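Local coordinates for protein erythrocyte binding antigen 140 (PDB 4GF2) that probably binds a receptor on the host red-cell surface through its paired Duffy-binding-like domains, as expected of an adhesin that serves erythrocyte invasion by the malaria parasite, at residues 409-414 with 476-481; 419-424 with 440-445; 47-52 with 113-118. The protein carries 3 engineered substitutions. All blocks are in the same frame, centred on the assembly; numbering follows the deposited sequence.

Overall arrangement
The three contacts are spread over an elongated, mainly helical chain that carries two Duffy-binding-like regions in tandem. Interaction 3 comes first along the sequence and lies in the N-terminal region, joining helices 46-49 and 110-127. Interactions 1 and 2 both belong to the second region, and interaction 2 is nested within the loop that interaction 1 closes. Their centres are about 15 Å apart, and a salt bridge from Lys413 to Glu421 connects them directly. Interaction 3 stands about 57 Å from interaction 2 and about 72 Å from interaction 1, centre to centre, so interaction 3 reports on the packing of the first region and interactions 1 and 2 on that of the second.

Interaction 1 (409-414 with 476-481)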
loop_
_atom_site.group_PDB
_atom_site.type_symbol
_atom_site.label_atom_id
_atom_site.label_comp_id
_atom_site.label_asym_id
_atom_site.label_seq_id
_atom_site.Cartn_x
_atom_site.Cartn_y
_atom_site.Cartn_z
ATOM N N SER A 409 -16.374 12.316 -11.983
ATOM C CA SER A 409 -16.990 13.186 -12.977
ATOM C C SER A 409 -17.343 12.408 -14.240
ATOM O O SER A 409 -17.984 12.944 -15.142
ATOM C CB SER A 409 -16.055 14.342 -13.328
ATOM O OG SER A 409 -14.837 13.854 -13.856
ATOM N N ASP A 410 -16.920 11.146 -14.298
ATOM C CA ASP A 410 -17.232 10.285 -15.437
ATOM C C ASP A 410 -18.731 10.256 -15.712
ATOM O O ASP A 410 -19.538 10.115 -14.796
ATOM C CB ASP A 410 -16.727 8.862 -15.193
ATOM C CG ASP A 410 -17.173 7.895 -16.274
ATOM O OD1 ASP A 410 -16.681 8.013 -17.418
ATOM O OD2 ASP A 410 -18.015 7.016 -15.982
ATOM N N ILE A 411 -19.092 10.378 -16.983
ATOM C CA ILE A 411 -20.490 10.482 -17.382
ATOM C C ILE A 411 -21.254 9.159 -17.273
ATOM O O ILE A 411 -22.456 9.154 -17.004
ATOM C CB ILE A 411 -20.603 11.000 -18.830
ATOM C CG1 ILE A 411 -20.158 12.461 -18.902
ATOM C CG2 ILE A 411 -22.033 10.867 -19.343
ATOM C CD1 ILE A 411 -20.110 13.022 -20.306
ATOM N N ILE A 412 -20.561 8.044 -17.485
ATOM C CA ILE A 412 -21.230 6.749 -17.608
ATOM C C ILE A 412 -21.735 6.205 -16.273
ATOM O O ILE A 412 -22.882 5.776 -16.172
ATOM C CB ILE A 412 -20.314 5.688 -18.248
ATOM C CG1 ILE A 412 -19.743 6.195 -19.572
ATOM C CG2 ILE A 412 -21.085 4.397 -18.474
ATOM C CD1 ILE A 412 -20.791 6.582 -20.599
ATOM N N LYS A 413 -20.878 6.211 -15.258
ATOM C CA LYS A 413 -21.249 5.692 -13.946
ATOM C C LYS A 413 -21.735 4.254 -14.081
ATOM O O LYS A 413 -22.797 3.893 -13.566
ATOM C CB LYS A 413 -22.349 6.548 -13.319
ATOM C CG LYS A 413 -21.980 8.008 -13.124
ATOM C CD LYS A 413 -20.788 8.162 -12.199
ATOM C CE LYS A 413 -20.651 9.597 -11.711
ATOM N NZ LYS A 413 -19.486 9.760 -10.807
ATOM N N ASP A 414 -20.958 3.444 -14.793
ATOM C CA ASP A 414 -21.295 2.044 -14.997
ATOM C C ASP A 414 -20.972 1.252 -13.740
ATOM O O ASP A 414 -20.391 1.775 -12.792
ATOM C CB ASP A 414 -20.502 1.471 -16.169
ATOM C CG ASP A 414 -19.032 1.324 -15.849
ATOM O OD1 ASP A 414 -18.471 2.253 -15.236
ATOM O OD2 ASP A 414 -18.441 0.276 -16.182
ATOM N N ILE A 476 -9.790 18.552 -19.681
ATOM C CA ILE A 476 -10.840 18.898 -20.635
ATOM C C ILE A 476 -12.100 18.076 -20.384
ATOM O O ILE A 476 -12.028 16.852 -20.273
ATOM C CB ILE A 476 -10.381 18.652 -22.082
ATOM C CG1 ILE A 476 -9.266 19.630 -22.453
ATOM C CG2 ILE A 476 -11.551 18.800 -23.048
ATOM C CD1 ILE A 476 -8.740 19.453 -23.857
ATOM N N PRO A 477 -13.261 18.747 -20.298
ATOM C CA PRO A 477 -14.529 18.040 -20.111
ATOM C C PRO A 477 -14.602 16.766 -20.941
ATOM O O PRO A 477 -14.345 16.780 -22.146
ATOM C CB PRO A 477 -15.562 19.062 -20.580
ATOM C CG PRO A 477 -14.957 20.368 -20.208
ATOM C CD PRO A 477 -13.460 20.205 -20.381
ATOM N N GLN A 478 -14.942 15.668 -20.278
ATOM C CA GLN A 478 -14.954 14.353 -20.900
ATOM C C GLN A 478 -15.700 14.351 -22.237
ATOM O O GLN A 478 -15.167 13.892 -23.245
ATOM C CB GLN A 478 -15.588 13.347 -19.941
ATOM C CG GLN A 478 -15.500 11.909 -20.393
ATOM C CD GLN A 478 -15.971 10.954 -19.321
ATOM O OE1 GLN A 478 -17.014 11.169 -18.702
ATOM N NE2 GLN A 478 -15.197 9.903 -19.077
ATOM N N PHE A 479 -16.926 14.863 -22.245
ATOM C CA PHE A 479 -17.733 14.873 -23.461
ATOM C C PHE A 479 -16.998 15.509 -24.635
ATOM O O PHE A 479 -17.083 15.026 -25.764
ATOM C CB PHE A 479 -19.043 15.622 -23.242
ATOM C CG PHE A 479 -19.744 15.975 -24.518
ATOM C CD1 PHE A 479 -20.363 14.996 -25.275
ATOM C CD2 PHE A 479 -19.772 17.284 -24.971
ATOM C CE1 PHE A 479 -21.006 15.317 -26.453
ATOM C CE2 PHE A 479 -20.413 17.611 -26.148
ATOM C CZ PHE A 479 -21.030 16.626 -26.890
ATOM N N LEU A 480 -16.294 16.603 -24.367
ATOM C CA LEU A 480 -15.544 17.294 -25.407
ATOM C C LEU A 480 -14.433 16.398 -25.947
ATOM O O LEU A 480 -14.161 16.389 -27.149
ATOM C CB LEU A 480 -14.962 18.606 -24.871
ATOM C CG LEU A 480 -15.983 19.703 -24.551
ATOM C CD1 LEU A 480 -15.309 20.900 -23.895
ATOM C CD2 LEU A 480 -16.718 20.136 -25.808
ATOM N N ARG A 481 -13.800 15.637 -25.060
ATOM C CA ARG A 481 -12.758 14.711 -25.478
ATOM C C ARG A 481 -13.361 13.609 -26.332
ATOM O O ARG A 481 -12.769 13.187 -27.325
ATOM C CB ARG A 481 -12.056 14.103 -24.268
ATOM C CG ARG A 481 -11.480 15.126 -23.305
ATOM C CD ARG A 481 -10.511 14.481 -22.331
ATOM N NE ARG A 481 -11.015 13.217 -21.792
ATOM C CZ ARG A 481 -11.637 13.076 -20.624
ATOM N NH1 ARG A 481 -11.857 14.124 -19.836
ATOM N NH2 ARG A 481 -12.043 11.873 -20.238
#
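An anti first torsion in both Asp410 (chi1 173°) and Gln478 (chi1 -172°) swings CG away from the backbone N and beside the carbonyl carbon, and Gln478 then runs on extended, so that its amide reaches from the start of helix 478-508 to the loop 409-414. There the amide uses both its ends. Gln478 NE2 donates to Asp410 OD1 at 2.9 Å, with the carboxylate oxygen close to the amide plane and using its anti lone pair. Gln478 OE1 accepts from the backbone N of Ile411 at 2.8 Å, in the carbonyl plane. Because both ends of the amide are engaged, its flip state is defined, while the carboxylate plane stands 77° from it.

The second oxygen of Asp410 turns back on its own loop: OD2 takes the backbone N of Lys413 at 3.1 Å from above the carboxylate plane, an Asx motif, and receives a weak bond from the backbone N of Ile412. Ile411 slides past the glutamine in the opposite direction, its CG1 3.4 Å from Gln478 OE1, and its CD1 meets Phe479 CB at 4.1 Å.

Arg345 forms a salt bridge with Asp410 OD2, and Asp401 on helix 388-407 accepts a further bond from Gln478 NE2. A buried carboxylate served by several donors and a cation is probably stabilised in its ionised form, and within this second Duffy-binding-like region a neutral amide thus ties an interhelical loop to a helix start by reading both a side chain and the backbone.

Interaction 2 (419-424 with 440-445); sequences KMEENL and IFREKW
Glu421 opens the contact. With CG anti to the backbone N and the chain extended, Glu421 crosses Arg442 obliquely, its CG near NE, and places OE2 over the centre of one face of the guanidinium. Glu421 OE2 lies 3.4 Å from Arg442 NH2, but well out of the guanidinium plane, so this salt bridge rests on charge alone and no N-H points at the oxygen. The N-H groups serve other partners: Arg442 NH1 bonds to Asn425 OD1, and NH2 to the backbone O of Lys407. Glu421 OE1 has its own cation in Lys413.

Nearly one turn further on, Leu424 carries the apolar half. Its anti first torsion (chi1 -180°) carries CG toward the other helix, and its two methyls divide the contact. CD1 sits over the face of the Trp445 indole, 3.9 Å from the centroid of the five-membered ring and 6° off its normal, a CH-pi contact; the same methyl lies 3.9 Å from Phe441 CE2. CD2 packs on the aliphatic Arg442 CG at 3.8 Å and also touches Trp445 CE3.

Within the second Duffy-binding-like region, the two short helical segments cross nearly at right angles, 98°, with their axes 10.7 Å apart. Helix 361-382 lies against this crossing through Tyr364, whose ring meets Trp445 edge-to-face, and helix 388-407 adds Ile406, which touches both Leu424 and Trp445.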
loop_
_atom_site.group_PDB
_atom_site.type_symbol
_atom_site.label_atom_id
_atom_site.label_comp_id
_atom_site.label_asym_id
_atom_site.label_seq_id
_atom_site.Cartn_x
_atom_site.Cartn_y
_atom_site.Cartn_z
ATOM N N LYS A 419 -18.145 1.536 -8.652
ATOM C CA LYS A 419 -17.519 0.846 -7.530
ATOM C C LYS A 419 -16.086 1.312 -7.320
ATOM O O LYS A 419 -15.588 1.313 -6.197
ATOM C CB LYS A 419 -17.579 -0.668 -7.721
ATOM C CG LYS A 419 -18.983 -1.202 -7.536
ATOM C CD LYS A 419 -19.005 -2.690 -7.285
ATOM C CE LYS A 419 -20.407 -3.163 -6.945
ATOM N NZ LYS A 419 -20.980 -2.461 -5.764
ATOM N N MET A 420 -15.432 1.719 -8.400
ATOM C CA MET A 420 -14.088 2.256 -8.300
ATOM C C MET A 420 -14.135 3.558 -7.504
ATOM O O MET A 420 -13.320 3.787 -6.607
ATOM C CB MET A 420 -13.511 2.496 -9.695
ATOM C CG MET A 420 -12.010 2.681 -9.717
ATOM S SD MET A 420 -11.146 1.248 -9.051
ATOM C CE MET A 420 -9.461 1.854 -9.011
ATOM N N GLU A 421 -15.110 4.398 -7.827
ATOM C CA GLU A 421 -15.273 5.685 -7.169
ATOM C C GLU A 421 -15.639 5.507 -5.702
ATOM O O GLU A 421 -15.055 6.137 -4.819
ATOM C CB GLU A 421 -16.367 6.488 -7.873
ATOM C CG GLU A 421 -16.668 7.823 -7.232
ATOM C CD GLU A 421 -17.855 8.510 -7.871
ATOM O OE1 GLU A 421 -18.283 8.062 -8.953
ATOM O OE2 GLU A 421 -18.361 9.494 -7.289
ATOM N N GLU A 422 -16.618 4.649 -5.450
ATOM C CA GLU A 422 -17.116 4.437 -4.100
ATOM C C GLU A 422 -16.054 3.797 -3.214
ATOM O O GLU A 422 -15.997 4.055 -2.015
ATOM C CB GLU A 422 -18.373 3.573 -4.140
ATOM C CG GLU A 422 -19.544 4.246 -4.841
ATOM C CD GLU A 422 -20.720 3.308 -5.047
ATOM O OE1 GLU A 422 -20.501 2.076 -5.051
ATOM O OE2 GLU A 422 -21.860 3.802 -5.203
ATOM N N ASN A 423 -15.200 2.974 -3.805
ATOM C CA ASN A 423 -14.171 2.307 -3.026
ATOM C C ASN A 423 -13.020 3.236 -2.671
ATOM O O ASN A 423 -12.268 2.971 -1.736
ATOM C CB ASN A 423 -13.683 1.052 -3.743
ATOM C CG ASN A 423 -14.640 -0.103 -3.568
ATOM O OD1 ASN A 423 -15.378 -0.154 -2.587
ATOM N ND2 ASN A 423 -14.640 -1.028 -4.510
ATOM N N LEU A 424 -12.895 4.334 -3.406
ATOM C CA LEU A 424 -11.959 5.383 -3.029
ATOM C C LEU A 424 -12.552 6.210 -1.895
ATOM O O LEU A 424 -11.830 6.679 -1.013
ATOM C CB LEU A 424 -11.633 6.279 -4.217
ATOM C CG LEU A 424 -10.649 7.405 -3.903
ATOM C CD1 LEU A 424 -9.431 6.870 -3.164
ATOM C CD2 LEU A 424 -10.227 8.095 -5.184
ATOM N N ILE A 440 -13.883 16.365 -3.199
ATOM C CA ILE A 440 -12.628 17.073 -2.972
ATOM C C ILE A 440 -11.512 16.107 -2.585
ATOM O O ILE A 440 -10.369 16.268 -3.008
ATOM C CB ILE A 440 -12.774 18.156 -1.885
ATOM C CG1 ILE A 440 -13.738 19.248 -2.353
ATOM C CG2 ILE A 440 -11.424 18.779 -1.557
ATOM C CD1 ILE A 440 -14.218 20.154 -1.246
ATOM N N PHE A 441 -11.843 15.097 -1.789
ATOM C CA PHE A 441 -10.854 14.100 -1.407
ATOM C C PHE A 441 -10.374 13.329 -2.629
ATOM O O PHE A 441 -9.175 13.220 -2.880
ATOM C CB PHE A 441 -11.425 13.126 -0.381
ATOM C CG PHE A 441 -10.501 11.988 -0.060
ATOM C CD1 PHE A 441 -9.584 12.093 0.972
ATOM C CD2 PHE A 441 -10.540 10.818 -0.797
ATOM C CE1 PHE A 441 -8.729 11.046 1.268
ATOM C CE2 PHE A 441 -9.687 9.766 -0.506
ATOM C CZ PHE A 441 -8.781 9.881 0.526
ATOM N N ARG A 442 -11.316 12.789 -3.389
ATOM C CA ARG A 442 -10.976 12.035 -4.586
ATOM C C ARG A 442 -10.141 12.899 -5.530
ATOM O O ARG A 442 -9.115 12.458 -6.046
ATOM C CB ARG A 442 -12.241 11.539 -5.287
ATOM C CG ARG A 442 -13.035 10.511 -4.485
ATOM C CD ARG A 442 -14.090 9.834 -5.349
ATOM N NE ARG A 442 -14.888 10.816 -6.077
ATOM C CZ ARG A 442 -15.994 11.386 -5.613
ATOM N NH1 ARG A 442 -16.465 11.075 -4.409
ATOM N NH2 ARG A 442 -16.635 12.275 -6.358
ATOM N N GLU A 443 -10.574 14.139 -5.735
ATOM C CA GLU A 443 -9.873 15.048 -6.633
ATOM C C GLU A 443 -8.425 15.243 -6.191
ATOM O O GLU A 443 -7.509 15.214 -7.012
ATOM C CB GLU A 443 -10.602 16.391 -6.716
ATOM C CG GLU A 443 -11.904 16.327 -7.507
ATOM C CD GLU A 443 -12.592 17.676 -7.623
ATOM O OE1 GLU A 443 -12.139 18.638 -6.970
ATOM O OE2 GLU A 443 -13.586 17.773 -8.373
ATOM N N LYS A 444 -8.219 15.427 -4.890
ATOM C CA LYS A 444 -6.870 15.575 -4.352
ATOM C C LYS A 444 -6.090 14.273 -4.483
ATOM O O LYS A 444 -4.887 14.282 -4.747
ATOM C CB LYS A 444 -6.918 16.009 -2.887
ATOM C CG LYS A 444 -7.372 17.444 -2.682
ATOM C CD LYS A 444 -7.429 17.797 -1.204
ATOM C CE LYS A 444 -7.808 19.253 -0.987
ATOM N NZ LYS A 444 -7.883 19.590 0.460
ATOM N N TRP A 445 -6.778 13.151 -4.304
ATOM C CA TRP A 445 -6.128 11.853 -4.376
ATOM C C TRP A 445 -5.608 11.598 -5.785
ATOM O O TRP A 445 -4.501 11.091 -5.965
ATOM C CB TRP A 445 -7.099 10.747 -3.968
ATOM C CG TRP A 445 -6.428 9.433 -3.760
ATOM C CD1 TRP A 445 -5.917 8.953 -2.594
ATOM C CD2 TRP A 445 -6.185 8.428 -4.749
ATOM N NE1 TRP A 445 -5.375 7.708 -2.791
ATOM C CE2 TRP A 445 -5.526 7.361 -4.108
ATOM C CE3 TRP A 445 -6.460 8.324 -6.115
ATOM C CZ2 TRP A 445 -5.135 6.208 -4.783
ATOM C CZ3 TRP A 445 -6.074 7.177 -6.785
ATOM C CH2 TRP A 445 -5.419 6.134 -6.119
#

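Interaction 3 (47-52 with 113-118)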
loop_
_atom_site.group_PDB
_atom_site.type_symbol
_atom_site.label_atom_id
_atom_site.label_comp_id
_atom_site.label_asym_id
_atom_site.label_seq_id
_atom_site.Cartn_x
_atom_site.Cartn_y
_atom_site.Cartn_z
ATOM N N ASN A 47 5.724 -4.787 46.468
ATOM C CA ASN A 47 5.879 -5.156 47.872
ATOM C C ASN A 47 6.771 -4.196 48.645
ATOM O O ASN A 47 6.578 -3.994 49.842
ATOM C CB ASN A 47 6.394 -6.587 48.000
ATOM C CG ASN A 47 5.395 -7.601 47.491
ATOM O OD1 ASN A 47 4.367 -7.844 48.126
ATOM N ND2 ASN A 47 5.683 -8.195 46.338
ATOM N N PHE A 48 7.740 -3.600 47.959
ATOM C CA PHE A 48 8.596 -2.596 48.579
ATOM C C PHE A 48 7.771 -1.435 49.139
ATOM O O PHE A 48 8.119 -0.855 50.167
ATOM C CB PHE A 48 9.614 -2.060 47.572
ATOM C CG PHE A 48 10.743 -3.003 47.289
ATOM C CD1 PHE A 48 11.659 -3.323 48.280
ATOM C CD2 PHE A 48 10.901 -3.560 46.031
ATOM C CE1 PHE A 48 12.706 -4.188 48.025
ATOM C CE2 PHE A 48 11.946 -4.426 45.770
ATOM C CZ PHE A 48 12.851 -4.739 46.768
ATOM N N LEU A 49 6.677 -1.103 48.460
ATOM C CA LEU A 49 5.844 0.031 48.854
ATOM C C LEU A 49 4.873 -0.311 49.977
ATOM O O LEU A 49 4.287 0.580 50.587
ATOM C CB LEU A 49 5.064 0.552 47.648
ATOM C CG LEU A 49 5.922 1.137 46.527
ATOM C CD1 LEU A 49 5.103 1.308 45.258
ATOM C CD2 LEU A 49 6.525 2.465 46.959
ATOM N N ASN A 50 4.698 -1.599 50.252
ATOM C CA ASN A 50 3.791 -2.027 51.309
ATOM C C ASN A 50 4.503 -2.242 52.639
ATOM O O ASN A 50 3.895 -2.689 53.610
ATOM C CB ASN A 50 3.073 -3.311 50.899
ATOM C CG ASN A 50 2.215 -3.128 49.667
ATOM O OD1 ASN A 50 1.648 -2.059 49.444
ATOM N ND2 ASN A 50 2.121 -4.172 48.855
ATOM N N SER A 51 5.793 -1.925 52.680
ATOM C CA SER A 51 6.575 -2.099 53.895
ATOM C C SER A 51 7.238 -0.791 54.309
ATOM O O SER A 51 7.616 0.021 53.465
ATOM C CB SER A 51 7.639 -3.180 53.692
ATOM O OG SER A 51 8.468 -3.303 54.836
ATOM N N ARG A 52 7.370 -0.590 55.614
ATOM C CA ARG A 52 8.064 0.580 56.134
ATOM C C ARG A 52 9.575 0.429 55.971
ATOM O O ARG A 52 10.323 1.392 56.141
ATOM C CB ARG A 52 7.717 0.789 57.607
ATOM C CG ARG A 52 6.238 1.020 57.864
ATOM C CD ARG A 52 5.931 1.067 59.354
ATOM N NE ARG A 52 4.507 1.267 59.614
ATOM C CZ ARG A 52 3.589 0.305 59.570
ATOM N NH1 ARG A 52 3.932 -0.943 59.270
ATOM N NH2 ARG A 52 2.320 0.590 59.822
ATOM N N ASP A 113 10.024 4.466 39.396
ATOM C CA ASP A 113 10.705 5.569 40.058
ATOM C C ASP A 113 10.193 5.754 41.483
ATOM O O ASP A 113 10.930 6.189 42.365
ATOM C CB ASP A 113 10.565 6.852 39.241
ATOM C CG ASP A 113 11.387 6.812 37.969
ATOM O OD1 ASP A 113 12.247 5.912 37.853
ATOM O OD2 ASP A 113 11.183 7.677 37.092
ATOM N N ARG A 114 8.936 5.395 41.705
ATOM C CA ARG A 114 8.345 5.463 43.032
ATOM C C ARG A 114 9.129 4.564 43.997
ATOM O O ARG A 114 9.498 4.984 45.092
ATOM C CB ARG A 114 6.878 5.038 42.955
ATOM C CG ARG A 114 5.989 5.585 44.053
ATOM C CD ARG A 114 4.517 5.398 43.694
ATOM N NE ARG A 114 3.998 6.493 42.868
ATOM C CZ ARG A 114 3.154 6.349 41.847
ATOM N NH1 ARG A 114 2.710 5.151 41.482
ATOM N NH2 ARG A 114 2.751 7.417 41.174
ATOM N N VAL A 115 9.394 3.329 43.579
ATOM C CA VAL A 115 10.131 2.378 44.408
ATOM C C VAL A 115 11.612 2.735 44.489
ATOM O O VAL A 115 12.218 2.673 45.560
ATOM C CB VAL A 115 10.005 0.941 43.867
ATOM C CG1 VAL A 115 10.875 -0.009 44.676
ATOM C CG2 VAL A 115 8.559 0.491 43.897
ATOM N N LYS A 116 12.194 3.093 43.349
ATOM C CA LYS A 116 13.591 3.508 43.298
ATOM C C LYS A 116 13.864 4.650 44.283
ATOM O O LYS A 116 14.778 4.569 45.105
ATOM C CB LYS A 116 13.952 3.943 41.876
ATOM C CG LYS A 116 15.318 4.596 41.753
ATOM C CD LYS A 116 15.345 5.612 40.621
ATOM C CE LYS A 116 16.556 6.528 40.725
ATOM N NZ LYS A 116 16.583 7.547 39.642
ATOM N N GLY A 117 13.071 5.714 44.194
ATOM C CA GLY A 117 13.223 6.857 45.078
ATOM C C GLY A 117 13.044 6.494 46.540
ATOM O O GLY A 117 13.738 7.015 47.414
ATOM N N TYR A 118 12.102 5.599 46.807
ATOM C CA TYR A 118 11.842 5.141 48.165
ATOM C C TYR A 118 13.023 4.334 48.702
ATOM O O TYR A 118 13.467 4.545 49.832
ATOM C CB TYR A 118 10.571 4.291 48.188
ATOM C CG TYR A 118 10.117 3.888 49.571
ATOM C CD1 TYR A 118 9.990 4.830 50.586
ATOM C CD2 TYR A 118 9.795 2.569 49.858
ATOM C CE1 TYR A 118 9.567 4.463 51.852
ATOM C CE2 TYR A 118 9.373 2.194 51.120
ATOM C CZ TYR A 118 9.260 3.144 52.112
ATOM O OH TYR A 118 8.836 2.771 53.365
#
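Val115 forms the apolar centre, its two methyls divided between neighbouring residues of the other segment. With CG1 anti to the backbone N (chi1 175°), that methyl lies 3.8 Å from Phe48 CB and about as near to CD2 of the same ring, which it approaches obliquely, the two side chains crossing at roughly a right angle. CG2 meets Leu49 instead, 3.8 Å from its CG and equally close to CD1.

Farther out, Leu49 CD2 lies 4.4 Å from Tyr118 CD2, and it also brushes the aliphatic CG of Arg114, whose charged end turns to Asn111. Tyr118 has CG anti to the backbone N, and its ring edge meets the backbone carbonyls of Phe48 and Ser51: Phe48 O lies 3.4 Å from Tyr118 CE2. At the tip the polar edge begins. Tyr118 OH donates to Ser51 O at 3.0 Å, in the carbonyl plane and on a lone pair (C=O...donor angle 139°), while Arg52 O lies 3.4 Å from the same hydroxyl.

This partly buried seam of the first Duffy-binding-like region, with a glycerol, probably from the crystallisation liquor, beside Val115, joins segment 47-52 to helix 110-127. Helix 56-78 packs against it: Phe63 meets the Phe48 ring edge-to-face, and Ile62 touches Phe48 and Ser51. Helix 4-14 adjoins Asn47 and Asn50.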